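Local atomic coordinates of Glucanase/chitosanase (Paenibacillus fukuinensis, PDB entry 4ZY9), a protein that binds chitosan through this CBM32 carbohydrate-binding module, one part of a longer chitosanase/glucanase that probably hydrolyses glycosidic bonds in polysaccharides. Residues G55-V60 and A109-Y114; T76-N81 and Y114-G119; A15-I20 and Q48-N53. The protein carries 1 engineered substitution. One frame throughout, in Å; residues are numbered along the deposited sequence.

Interaction 1 (G55-V60 and A109-Y114); sequences GSSQTV and ARTAKY
Gly55 lies at the corner where the chain passes from strand 48-54 towards strand 57-67, in a backbone conformation that would jam a CB against the preceding carbonyl O and so suits glycine; its own carbonyl comes near CE of Lys113. At Ser56 it is again the carbonyl that makes the contact. Lys113, its CG anti to the backbone N and its chain fully extended, runs alongside Ser56 O with its CG 3.9 Å from that oxygen, while its CA-H points at the same atom; the ammonium goes on to the carbonyl O of Ser83. Ser57 sets its CB against the methyl CG2 of Thr111 at 3.7 Å and turns its OG to Asn81 OD1. From here the strands run antiparallel within one sheet of the CBM32 beta-sandwich, and just beyond strand 109-112 a classic beta bulge, in which Lys113 and Tyr114 both face Ser80, leads the chain into the other sheet. Gln58 N donates to Ala112 O at 2.8 Å, approaching 44° above the carbonyl plane, whereas the return bond from Ala112 N lies in the plane of the Gln58 carbonyl. On the outer face Thr59 and Thr111 form a non-hydrogen-bonded pair whose hydroxyls share a water, 2.7 Å from Thr59 OG1 and 2.8 Å from Thr111 OG1. Val60 N meets Arg110 O almost along the C=O axis, and Val60 CG2 reaches Ala112 CB at 4.1 Å.

Interaction 2 (T76-N81 and Y114-G119); sequences TIQVSN and YVRMHG. Engineered in segment 114-119: Met117 (natural residue Val).
Gln78, Tyr114 and Arg116 give up most surface where strands 76-80 and 114-119 pair, antiparallel, in a sheet of the beta-sandwich. Gln78 stretches out beyond CG beside Arg116, whose chain bends at chi3 (72°) and turns the guanidinium side-on. Two nitrogens then converge on a single oxygen: Arg116 NH2 lies 2.7 Å from Gln78 OE1, on a lone pair, while Arg116 NE is 3.0 Å from Gln78 OE1 and stands above the amide plane. OE1 itself sits in the guanidinium plane, with the two groups turned 52° apart. His118 CD2 lies 3.7 Å above the Arg116 guanidinium plane, over its centre, and Trp49 and Trp89 add cation-pi contacts. At the other end, Tyr114 CD2 comes within 4.0 Å of Ser80 O, and the phenol OH continues to Ser83 O. The opposite face is apolar: the Ile77 side chain crosses that of the engineered Met117, a selenomethionine, at about a right angle, CD1 of Ile77 lying 4.2 Å from CG of Met117, and Val79 lies beside Val115. With its edge bonded to an amide, one face against His118 and tryptophans nearby, the guanidinium is restrained in position and rotation, and its charge would be expected to polarise the Gln78 carbonyl.

Interaction 3 (A15-I20 and Q48-N53); sequences ATASSI and QWIYVN
Strand 15-17 forms an outermost strand of its sheet and pairs antiparallel with strand 48-53, but the two faces of the pairing are packed very differently. The tight side carries Thr16, Ser18, Trp49 and Tyr51. Both aromatic residues place CG in the crowded position between backbone N and carbonyl carbon (chi1 59° for Trp49), which folds their rings back over the neighbouring strand. The indole lies on the backbone at the end of the strand: Ser18 CB sits 3.6 Å from the centroid of the five-membered ring of Trp49, almost on its normal, as a CH-pi contact, and Ala17 C lies 3.5 Å above the ring plane nearer its rim. Thr16 O meets the edge of the same ring, 3.5 Å from Trp49 CZ3. Two residues further along strand 48-53, Tyr51 lays one ring face against Thr16, whose CB is 3.8 Å from the ring centroid. Beyond this contact the Trp49 ring meets His118 and Arg116 and the Tyr51 ring meets Tyr114, though both residues stay partly exposed.

On the other face, Ala15, Ala17, Ile50 and Val52 touch sparingly. Ala17 CB comes to 4.2 Å from Ile50 CB; Ile50 packs instead on Trp39, Leu130 and Phe133 in the interior of the sandwich.

Main-chain bonding is regular at Thr16 and Tyr51, where Tyr51 N lies 2.8 Å from Thr16 O, but changes at Ser18. Ser18 N still donates to Trp49 O, yet Trp49 N finds Ser18 OG, 2.9 Å away, as its acceptor. A side-chain hydroxyl thus takes the role of a strand carbonyl, carrying the pairing one residue past the strand, and the CB of the same residue lies against the face of the indole, so one serine serves both the main chain and the ring.

How the interactions relate
Interactions 2 and 3 lie in one antiparallel sheet of the sandwich, their centres about 10 Å apart, where strands 48-54 and 114-122 are neighbours bonded through Met117 N to Ile50 O and Gly119 N to Gln48 O. Interaction 1 belongs to the other sheet, its centre about 11 Å from that of interaction 2 and 17 Å from that of interaction 3. Tyr114 is common to interactions 1 and 2, whose segments alternate along the chain; interaction 3 closes before either opens. The chain changes sheet at 55-56 and again at 113, so interaction 1 sits where the two sheets of the chitosan-binding module are joined, while Arg116, Trp49 and His118 link interactions 2 and 3 across one face.

Interaction 1 (G55-V60 and A109-Y114)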
ATOM      1  N   GLY A  55       2.276   9.254  10.495  1.00  7.52           N
ATOM      2  CA  GLY A  55       2.545  10.537  11.210  1.00  9.02           C
ATOM      3  C   GLY A  55       3.189  10.280  12.555  1.00 11.93           C
ATOM      4  O   GLY A  55       3.906  11.122  13.082  1.00 13.82           O
ATOM      5  N   SER A  56       2.941   9.139  13.136  1.00 10.41           N
ATOM      6  CA  SER A  56       3.323   8.744  14.508  1.00 10.61           C
ATOM      7  C   SER A  56       3.152   7.257  14.597  1.00 10.30           C
ATOM      8  O   SER A  56       2.514   6.663  13.651  1.00 10.14           O
ATOM      9  CB  SER A  56       2.480   9.459  15.557  1.00 13.38           C
ATOM     10  OG  SER A  56       1.107   9.105  15.497  1.00 15.12           O
ATOM     11  N   SER A  57       3.676   6.669  15.636  1.00  8.84           N
ATOM     12  CA  SER A  57       3.407   5.249  15.896  1.00  9.37           C
ATOM     13  C   SER A  57       1.937   4.987  16.202  1.00  9.85           C
ATOM     14  O   SER A  57       1.404   5.593  17.157  1.00 11.25           O
ATOM     15  CB  SER A  57       4.291   4.773  17.008  1.00  9.76           C
ATOM     16  OG  SER A  57       5.638   4.838  16.621  1.00 10.18           O
ATOM     17  N   GLN A  58       1.289   4.020  15.532  1.00  7.97           N
ATOM     18  CA  GLN A  58      -0.102   3.747  15.794  0.62  9.24           C
ATOM     19  C   GLN A  58      -0.333   2.251  15.830  1.00  7.61           C
ATOM     20  O   GLN A  58       0.408   1.520  15.245  1.00  6.65           O
ATOM     21  CB  GLN A  58      -0.935   4.399  14.725  0.62 11.34           C
ATOM     22  CG  GLN A  58      -0.920   5.901  14.866  0.62 14.55           C
ATOM     23  CD  GLN A  58      -2.268   6.392  14.531  0.62 19.11           C
ATOM     24  OE1 GLN A  58      -2.499   6.755  13.406  0.62 22.19           O
ATOM     25  NE2 GLN A  58      -3.214   6.252  15.446  0.62 22.35           N
ATOM     26  N   THR A  59      -1.411   1.815  16.514  1.00  7.60           N
ATOM     27  CA  THR A  59      -1.813   0.477  16.473  1.00  8.04           C
ATOM     28  C   THR A  59      -2.453   0.197  15.120  1.00  7.03           C
ATOM     29  O   THR A  59      -3.377   0.942  14.765  1.00  8.33           O
ATOM     30  CB  THR A  59      -2.806   0.248  17.643  1.00 10.02           C
ATOM     31  OG1 THR A  59      -2.065   0.409  18.844  1.00 14.24           O
ATOM     32  CG2 THR A  59      -3.234  -1.171  17.579  1.00 11.60           C
ATOM     33  N   VAL A  60      -2.059  -0.828  14.475  1.00  6.26           N
ATOM     34  CA  VAL A  60      -2.630  -1.214  13.211  0.70  6.27           C
ATOM     35  C   VAL A  60      -2.895  -2.704  13.180  1.00  5.71           C
ATOM     36  O   VAL A  60      -2.084  -3.560  13.686  1.00  7.15           O
ATOM     37  CB  VAL A  60      -1.782  -0.815  12.016  0.70  7.30           C
ATOM     38  CG1 VAL A  60      -1.305   0.577  12.011  0.70  6.01           C
ATOM     39  CG2 VAL A  60      -0.596  -1.620  12.022  0.70  9.01           C
ATOM     40  N   ALA A 109      -2.425  -7.383  15.910  1.00  7.72           N
ATOM     41  CA  ALA A 109      -2.100  -5.977  15.971  1.00  7.89           C
ATOM     42  C   ALA A 109      -0.607  -5.695  16.165  1.00  7.16           C
ATOM     43  O   ALA A 109       0.174  -6.428  16.864  1.00  8.57           O
ATOM     44  CB  ALA A 109      -2.768  -5.339  17.155  1.00  8.79           C
ATOM     45  N   ARG A 110      -0.146  -4.669  15.504  1.00  6.66           N
ATOM     46  CA  ARG A 110       1.264  -4.183  15.563  0.80  7.47           C
ATOM     47  C   ARG A 110       1.253  -2.725  15.799  1.00  6.45           C
ATOM     48  O   ARG A 110       0.240  -2.027  15.581  1.00  7.98           O
ATOM     49  CB  ARG A 110       1.941  -4.594  14.262  0.80 11.34           C
ATOM     50  CG  ARG A 110       2.525  -5.995  14.469  0.80 12.15           C
ATOM     51  CD  ARG A 110       3.250  -6.450  13.319  0.80 10.99           C
ATOM     52  NE  ARG A 110       3.289  -7.901  13.303  0.80 10.24           N
ATOM     53  CZ  ARG A 110       4.276  -8.629  13.743  0.80  9.28           C
ATOM     54  NH1 ARG A 110       5.379  -8.049  14.146  0.80  9.37           N
ATOM     55  NH2 ARG A 110       4.174  -9.956  13.718  0.80  9.26           N
ATOM     56  N   THR A 111       2.371  -2.171  16.264  1.00  6.30           N
ATOM     57  CA  THR A 111       2.555  -0.728  16.312  0.80  6.39           C
ATOM     58  C   THR A 111       3.432  -0.363  15.097  1.00  5.20           C
ATOM     59  O   THR A 111       4.477  -0.969  14.859  1.00  5.81           O
ATOM     60  CB  THR A 111       3.286  -0.224  17.559  0.80  6.29           C
ATOM     61  OG1 THR A 111       2.495  -0.699  18.673  0.80  9.09           O
ATOM     62  CG2 THR A 111       3.495   1.226  17.494  0.80  6.51           C
ATOM     63  N   ALA A 112       2.930   0.570  14.306  1.00  5.24           N
ATOM     64  CA  ALA A 112       3.658   0.993  13.077  1.00  5.77           C
ATOM     65  C   ALA A 112       3.499   2.459  12.850  1.00  5.08           C
ATOM     66  O   ALA A 112       2.467   3.043  13.130  1.00  5.48           O
ATOM     67  CB  ALA A 112       3.080   0.232  11.868  1.00  7.43           C
ATOM     68  N   LYS A 113       4.570   3.045  12.354  1.00  4.88           N
ATOM     69  CA  LYS A 113       4.538   4.377  11.775  1.00  4.90           C
ATOM     70  C   LYS A 113       4.370   4.279  10.271  1.00  4.37           C
ATOM     71  O   LYS A 113       3.803   5.220   9.645  1.00  5.42           O
ATOM     72  CB  LYS A 113       5.788   5.161  12.142  1.00  6.34           C
ATOM     73  CG  LYS A 113       5.784   6.581  11.620  1.00  6.49           C
ATOM     74  CD  LYS A 113       6.972   7.379  12.091  1.00  7.79           C
ATOM     75  CE  LYS A 113       6.984   8.740  11.468  1.00  8.91           C
ATOM     76  NZ  LYS A 113       8.172   9.540  11.862  1.00 10.51           N
ATOM     77  N   TYR A 114       4.845   3.243   9.644  1.00  4.22           N
ATOM     78  CA  TYR A 114       4.774   3.063   8.201  1.00  4.02           C
ATOM     79  C   TYR A 114       4.156   1.754   7.802  1.00  4.10           C
ATOM     80  O   TYR A 114       4.459   0.733   8.456  1.00  4.66           O
ATOM     81  CB  TYR A 114       6.162   3.173   7.545  1.00  4.90           C
ATOM     82  CG  TYR A 114       6.962   4.378   7.901  1.00  5.30           C
ATOM     83  CD1 TYR A 114       6.818   5.579   7.246  1.00  5.24           C
ATOM     84  CD2 TYR A 114       7.836   4.353   8.984  1.00  6.25           C
ATOM     85  CE1 TYR A 114       7.583   6.717   7.553  1.00  6.14           C
ATOM     86  CE2 TYR A 114       8.603   5.514   9.339  1.00  6.32           C
ATOM     87  CZ  TYR A 114       8.468   6.605   8.590  1.00  6.77           C
ATOM     88  OH  TYR A 114       9.184   7.752   8.978  1.00  8.28           O
TER
HETATM   89  O   HOH W   1       0.519   1.239  19.286  1.00 19.19           O

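Interaction 2 (T76-N81 and Y114-G119)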
ATOM      1  N   THR A  76       3.270  -8.472  -0.501  1.00  4.25           N
ATOM      2  CA  THR A  76       3.198  -8.518   0.959  0.80  4.34           C
ATOM      3  C   THR A  76       2.676  -7.218   1.491  1.00  4.03           C
ATOM      4  O   THR A  76       2.770  -6.141   0.814  1.00  4.48           O
ATOM      5  CB  THR A  76       4.607  -8.786   1.606  0.80  4.49           C
ATOM      6  OG1 THR A  76       5.534  -7.842   1.059  0.80  4.04           O
ATOM      7  CG2 THR A  76       5.177 -10.205   1.135  0.80  5.58           C
ATOM      8  N   ILE A  77       2.154  -7.280   2.675  1.00  4.11           N
ATOM      9  CA  ILE A  77       1.891  -6.113   3.531  0.80  4.73           C
ATOM     10  C   ILE A  77       2.924  -6.101   4.604  1.00  4.35           C
ATOM     11  O   ILE A  77       3.123  -7.143   5.272  1.00  5.36           O
ATOM     12  CB  ILE A  77       0.447  -6.092   4.110  0.80  5.50           C
ATOM     13  CG1 ILE A  77      -0.558  -6.162   3.043  0.80  6.53           C
ATOM     14  CG2 ILE A  77       0.288  -4.880   5.016  0.80  5.51           C
ATOM     15  CD1 ILE A  77      -0.561  -4.955   2.135  0.80  7.01           C
ATOM     16  N   GLN A  78       3.590  -4.983   4.801  1.00  4.26           N
ATOM     17  CA  GLN A  78       4.685  -4.880   5.776  1.00  4.55           C
ATOM     18  C   GLN A  78       4.530  -3.683   6.632  1.00  4.78           C
ATOM     19  O   GLN A  78       3.914  -2.670   6.212  1.00  5.41           O
ATOM     20  CB  GLN A  78       6.019  -4.826   5.067  1.00  6.00           C
ATOM     21  CG  GLN A  78       6.203  -5.910   4.020  1.00  7.41           C
ATOM     22  CD  GLN A  78       7.504  -5.805   3.291  1.00  9.78           C
ATOM     23  OE1 GLN A  78       8.098  -4.727   3.291  1.00 16.29           O
ATOM     24  NE2 GLN A  78       7.847  -6.799   2.446  1.00 12.39           N
ATOM     25  N   VAL A  79       5.047  -3.707   7.856  1.00  4.26           N
ATOM     26  CA  VAL A  79       4.963  -2.589   8.769  1.00  4.52           C
ATOM     27  C   VAL A  79       6.370  -2.284   9.285  1.00  4.18           C
ATOM     28  O   VAL A  79       7.185  -3.192   9.486  1.00  4.99           O
ATOM     29  CB  VAL A  79       3.986  -2.883   9.920  1.00  5.82           C
ATOM     30  CG1 VAL A  79       2.525  -2.940   9.382  1.00  7.92           C
ATOM     31  CG2 VAL A  79       4.316  -4.114  10.742  1.00  6.18           C
ATOM     32  N   SER A  80       6.515  -1.032   9.662  1.00  4.62           N
ATOM     33  CA  SER A  80       7.773  -0.565  10.319  0.70  4.78           C
ATOM     34  C   SER A  80       7.414   0.445  11.412  1.00  4.66           C
ATOM     35  O   SER A  80       6.559   1.308  11.224  1.00  5.41           O
ATOM     36  CB  SER A  80       8.697   0.082   9.289  0.70  4.20           C
ATOM     37  OG  SER A  80       9.773   0.801   9.967  0.70  3.90           O
ATOM     38  N   ASN A  81       8.104   0.296  12.588  1.00  4.46           N
ATOM     39  CA  ASN A  81       8.018   1.274  13.625  1.00  5.06           C
ATOM     40  C   ASN A  81       9.352   2.023  13.775  1.00  5.33           C
ATOM     41  O   ASN A  81       9.590   2.630  14.846  1.00  6.53           O
ATOM     42  CB  ASN A  81       7.581   0.597  14.938  1.00  5.47           C
ATOM     43  CG  ASN A  81       7.075   1.615  15.886  1.00  5.21           C
ATOM     44  OD1 ASN A  81       6.498   2.624  15.554  1.00  6.86           O
ATOM     45  ND2 ASN A  81       7.231   1.305  17.190  1.00  6.08           N
ATOM     46  N   TYR A 114       4.845   3.243   9.644  1.00  4.22           N
ATOM     47  CA  TYR A 114       4.774   3.063   8.201  1.00  4.02           C
ATOM     48  C   TYR A 114       4.156   1.754   7.802  1.00  4.10           C
ATOM     49  O   TYR A 114       4.459   0.733   8.456  1.00  4.66           O
ATOM     50  CB  TYR A 114       6.162   3.173   7.545  1.00  4.90           C
ATOM     51  CG  TYR A 114       6.962   4.378   7.901  1.00  5.30           C
ATOM     52  CD1 TYR A 114       6.818   5.579   7.246  1.00  5.24           C
ATOM     53  CD2 TYR A 114       7.836   4.353   8.984  1.00  6.25           C
ATOM     54  CE1 TYR A 114       7.583   6.717   7.553  1.00  6.14           C
ATOM     55  CE2 TYR A 114       8.603   5.514   9.339  1.00  6.32           C
ATOM     56  CZ  TYR A 114       8.468   6.605   8.590  1.00  6.77           C
ATOM     57  OH  TYR A 114       9.184   7.752   8.978  1.00  8.28           O
ATOM     58  N   VAL A 115       3.339   1.751   6.760  1.00  3.64           N
ATOM     59  CA  VAL A 115       2.678   0.529   6.312  1.00  3.51           C
ATOM     60  C   VAL A 115       2.901   0.441   4.794  1.00  3.59           C
ATOM     61  O   VAL A 115       2.631   1.466   4.101  1.00  4.05           O
ATOM     62  CB  VAL A 115       1.174   0.544   6.656  1.00  4.17           C
ATOM     63  CG1 VAL A 115       0.526  -0.761   6.180  1.00  4.74           C
ATOM     64  CG2 VAL A 115       0.999   0.749   8.120  1.00  4.51           C
ATOM     65  N   ARG A 116       3.420  -0.655   4.306  1.00  3.78           N
ATOM     66  CA  ARG A 116       3.830  -0.821   2.945  1.00  3.53           C
ATOM     67  C   ARG A 116       3.114  -1.959   2.250  1.00  3.77           C
ATOM     68  O   ARG A 116       2.956  -3.031   2.848  1.00  4.66           O
ATOM     69  CB  ARG A 116       5.333  -1.118   2.885  1.00  4.88           C
ATOM     70  CG  ARG A 116       5.961  -1.144   1.493  1.00  4.81           C
ATOM     71  CD  ARG A 116       7.471  -0.939   1.397  1.00  6.17           C
ATOM     72  NE  ARG A 116       8.209  -2.103   1.892  1.00  7.27           N
ATOM     73  CZ  ARG A 116       9.484  -2.391   1.540  1.00  8.32           C
ATOM     74  NH1 ARG A 116      10.139  -1.544   0.771  1.00  9.94           N
ATOM     75  NH2 ARG A 116      10.024  -3.490   1.954  1.00  9.05           N
HETATM   76  N   MSE A 117       2.772  -1.752   1.023  1.00  3.39           N
HETATM   77  CA  MSE A 117       2.407  -2.834   0.062  1.00  3.50           C
HETATM   78  C   MSE A 117       3.601  -3.023  -0.827  1.00  3.03           C
HETATM   79  O   MSE A 117       4.037  -2.043  -1.501  1.00  3.68           O
HETATM   80  CB  MSE A 117       1.222  -2.414  -0.753  1.00  4.01           C
HETATM   81  CG  MSE A 117       0.597  -3.520  -1.610  1.00  5.17           C
HETATM   82 SE   MSE A 117       1.732  -4.122  -3.157  1.00  7.53          SE
HETATM   83  CE  MSE A 117       1.899  -2.457  -4.128  1.00  6.46           C
ATOM     84  N   HIS A 118       4.283  -4.153  -0.760  1.00  3.54           N
ATOM     85  CA  HIS A 118       5.440  -4.477  -1.581  1.00  3.77           C
ATOM     86  C   HIS A 118       5.052  -5.567  -2.567  1.00  3.63           C
ATOM     87  O   HIS A 118       4.672  -6.648  -2.145  1.00  4.31           O
ATOM     88  CB  HIS A 118       6.639  -4.904  -0.698  1.00  4.09           C
ATOM     89  CG  HIS A 118       7.882  -5.086  -1.428  1.00  4.63           C
ATOM     90  ND1 HIS A 118       8.180  -6.224  -2.100  1.00  5.66           N
ATOM     91  CD2 HIS A 118       8.874  -4.210  -1.689  1.00  4.95           C
ATOM     92  CE1 HIS A 118       9.338  -6.070  -2.740  1.00  5.10           C
ATOM     93  NE2 HIS A 118       9.766  -4.853  -2.508  1.00  5.84           N
ATOM     94  N   GLY A 119       5.113  -5.293  -3.810  1.00  3.65           N
ATOM     95  CA  GLY A 119       4.647  -6.163  -4.817  1.00  4.14           C
ATOM     96  C   GLY A 119       5.743  -6.729  -5.657  1.00  5.05           C
ATOM     97  O   GLY A 119       6.655  -5.986  -6.126  1.00  5.21           O
TER
HETATM   98  O   HOH W   2       6.939  -8.582  -1.188  1.00  6.78           O

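Interaction 3 (A15-I20 and Q48-N53)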
ATOM      1  N   ALA A  15       2.647   9.787   1.480  1.00  6.75           N
ATOM      2  CA  ALA A  15       2.950   8.499   0.896  1.00  6.17           C
ATOM      3  C   ALA A  15       4.205   8.520   0.028  1.00  5.35           C
ATOM      4  O   ALA A  15       4.499   9.606  -0.567  1.00  6.83           O
ATOM      5  CB  ALA A  15       1.779   7.899   0.079  1.00  8.30           C
ATOM      6  N   THR A  16       4.866   7.420  -0.112  1.00  4.57           N
ATOM      7  CA  THR A  16       6.120   7.242  -0.841  1.00  4.76           C
ATOM      8  C   THR A  16       6.016   6.022  -1.677  1.00  4.41           C
ATOM      9  O   THR A  16       5.621   4.987  -1.083  1.00  5.04           O
ATOM     10  CB  THR A  16       7.265   7.158   0.179  1.00  5.37           C
ATOM     11  OG1 THR A  16       7.224   8.343   1.012  1.00  6.58           O
ATOM     12  CG2 THR A  16       8.558   7.086  -0.491  1.00  6.33           C
ATOM     13  N   ALA A  17       6.461   5.997  -2.881  1.00  4.08           N
ATOM     14  CA  ALA A  17       6.442   4.803  -3.741  1.00  4.42           C
ATOM     15  C   ALA A  17       7.738   4.540  -4.381  1.00  4.18           C
ATOM     16  O   ALA A  17       8.578   5.504  -4.553  1.00  6.21           O
ATOM     17  CB  ALA A  17       5.352   4.868  -4.809  1.00  4.26           C
ATOM     18  N   SER A  18       7.991   3.400  -4.856  1.00  4.92           N
ATOM     19  CA  SER A  18       9.179   3.094  -5.581  1.00  5.92           C
ATOM     20  C   SER A  18       9.213   3.836  -6.931  1.00  6.64           C
ATOM     21  O   SER A  18      10.337   4.217  -7.372  1.00  8.12           O
ATOM     22  CB  SER A  18       9.168   1.589  -5.955  1.00  6.46           C
ATOM     23  OG  SER A  18       7.917   1.201  -6.460  1.00  6.62           O
ATOM     24  N   SER A  19       8.137   4.118  -7.586  1.00  5.88           N
ATOM     25  CA  SER A  19       8.095   4.835  -8.853  1.00  6.06           C
ATOM     26  C   SER A  19       6.666   5.323  -9.042  1.00  5.68           C
ATOM     27  O   SER A  19       5.697   4.784  -8.361  1.00  5.57           O
ATOM     28  CB  SER A  19       8.510   4.015 -10.029  1.00  6.70           C
ATOM     29  OG  SER A  19       7.602   2.989 -10.286  1.00  6.95           O
ATOM     30  N   ILE A  20       6.473   6.221  -9.994  1.00  6.24           N
ATOM     31  CA  ILE A  20       5.172   6.620 -10.415  1.00  5.89           C
ATOM     32  C   ILE A  20       5.145   6.622 -11.937  1.00  7.33           C
ATOM     33  O   ILE A  20       6.210   6.812 -12.603  1.00  8.73           O
ATOM     34  CB  ILE A  20       4.694   8.009  -9.874  1.00  7.17           C
ATOM     35  CG1 ILE A  20       5.548   9.155 -10.457  1.00  7.45           C
ATOM     36  CG2 ILE A  20       4.676   7.977  -8.330  1.00  8.06           C
ATOM     37  CD1 ILE A  20       4.975  10.447 -10.023  1.00  9.32           C
ATOM     38  N   GLN A  48       7.606  -3.345  -7.258  1.00  5.30           N
ATOM     39  CA  GLN A  48       7.188  -1.995  -6.938  1.00  4.82           C
ATOM     40  C   GLN A  48       6.590  -1.934  -5.588  1.00  4.34           C
ATOM     41  O   GLN A  48       6.117  -2.958  -5.074  1.00  5.90           O
ATOM     42  CB  GLN A  48       6.207  -1.418  -7.966  1.00  5.43           C
ATOM     43  CG  GLN A  48       6.728  -1.451  -9.367  1.00  5.23           C
ATOM     44  CD  GLN A  48       7.869  -0.482  -9.701  1.00  5.55           C
ATOM     45  OE1 GLN A  48       8.577  -0.709 -10.754  1.00  8.86           O
ATOM     46  NE2 GLN A  48       7.982   0.589  -9.029  1.00  5.17           N
ATOM     47  N   TRP A  49       6.517  -0.824  -4.961  1.00  3.94           N
ATOM     48  CA  TRP A  49       5.998  -0.678  -3.552  1.00  3.98           C
ATOM     49  C   TRP A  49       5.454   0.668  -3.317  1.00  3.61           C
ATOM     50  O   TRP A  49       5.848   1.657  -4.008  1.00  4.19           O
ATOM     51  CB  TRP A  49       7.064  -1.133  -2.525  1.00  4.31           C
ATOM     52  CG  TRP A  49       8.363  -0.392  -2.587  1.00  4.62           C
ATOM     53  CD1 TRP A  49       9.518  -0.861  -3.156  1.00  5.35           C
ATOM     54  CD2 TRP A  49       8.632   0.943  -2.166  1.00  5.17           C
ATOM     55  NE1 TRP A  49      10.499   0.053  -3.085  1.00  6.03           N
ATOM     56  CE2 TRP A  49      10.050   1.175  -2.451  1.00  5.46           C
ATOM     57  CE3 TRP A  49       7.915   1.904  -1.530  1.00  5.24           C
ATOM     58  CZ2 TRP A  49      10.673   2.401  -2.177  1.00  6.18           C
ATOM     59  CZ3 TRP A  49       8.572   3.194  -1.311  1.00  4.68           C
ATOM     60  CH2 TRP A  49       9.902   3.377  -1.607  1.00  5.26           C
ATOM     61  N   ILE A  50       4.618   0.796  -2.292  1.00  3.70           N
ATOM     62  CA  ILE A  50       4.115   2.040  -1.836  1.00  3.37           C
ATOM     63  C   ILE A  50       3.944   1.961  -0.356  1.00  3.80           C
ATOM     64  O   ILE A  50       3.428   0.922   0.139  1.00  4.07           O
ATOM     65  CB  ILE A  50       2.795   2.415  -2.559  1.00  3.61           C
ATOM     66  CG1 ILE A  50       2.253   3.777  -2.086  1.00  4.47           C
ATOM     67  CG2 ILE A  50       1.738   1.315  -2.442  1.00  3.58           C
ATOM     68  CD1 ILE A  50       1.255   4.323  -3.030  1.00  5.10           C
ATOM     69  N   TYR A  51       4.308   2.966   0.402  1.00  4.08           N
ATOM     70  CA  TYR A  51       4.050   3.006   1.809  1.00  4.08           C
ATOM     71  C   TYR A  51       3.476   4.324   2.222  1.00  3.78           C
ATOM     72  O   TYR A  51       3.595   5.361   1.501  1.00  5.16           O
ATOM     73  CB  TYR A  51       5.264   2.664   2.745  1.00  4.35           C
ATOM     74  CG  TYR A  51       6.414   3.624   2.761  1.00  4.96           C
ATOM     75  CD1 TYR A  51       6.377   4.820   3.459  1.00  5.44           C
ATOM     76  CD2 TYR A  51       7.581   3.328   2.141  1.00  5.21           C
ATOM     77  CE1 TYR A  51       7.499   5.647   3.527  1.00  5.63           C
ATOM     78  CE2 TYR A  51       8.716   4.171   2.217  1.00  6.10           C
ATOM     79  CZ  TYR A  51       8.598   5.291   2.909  1.00  5.39           C
ATOM     80  OH  TYR A  51       9.739   6.120   2.991  1.00  7.21           O
ATOM     81  N   VAL A  52       2.805   4.359   3.363  1.00  4.51           N
ATOM     82  CA  VAL A  52       2.245   5.534   4.023  1.00  4.57           C
ATOM     83  C   VAL A  52       2.914   5.752   5.336  1.00  4.53           C
ATOM     84  O   VAL A  52       3.191   4.825   6.063  1.00  4.84           O
ATOM     85  CB  VAL A  52       0.714   5.452   4.134  1.00  5.05           C
ATOM     86  CG1 VAL A  52       0.247   4.292   4.948  1.00  5.46           C
ATOM     87  CG2 VAL A  52       0.129   6.760   4.579  1.00  5.50           C
ATOM     88  N   ASN A  53       3.154   7.060   5.660  1.00  4.76           N
ATOM     89  CA  ASN A  53       3.629   7.516   6.964  1.00  4.75           C
ATOM     90  C   ASN A  53       2.430   7.908   7.746  1.00  6.10           C
ATOM     91  O   ASN A  53       1.786   8.946   7.412  1.00  6.42           O
ATOM     92  CB  ASN A  53       4.599   8.682   6.706  1.00  5.14           C
ATOM     93  CG  ASN A  53       5.172   9.239   7.998  1.00  5.91           C
ATOM     94  OD1 ASN A  53       4.669   9.012   9.061  1.00  7.63           O
ATOM     95  ND2 ASN A  53       6.219  10.049   7.871  1.00  7.24           N
TER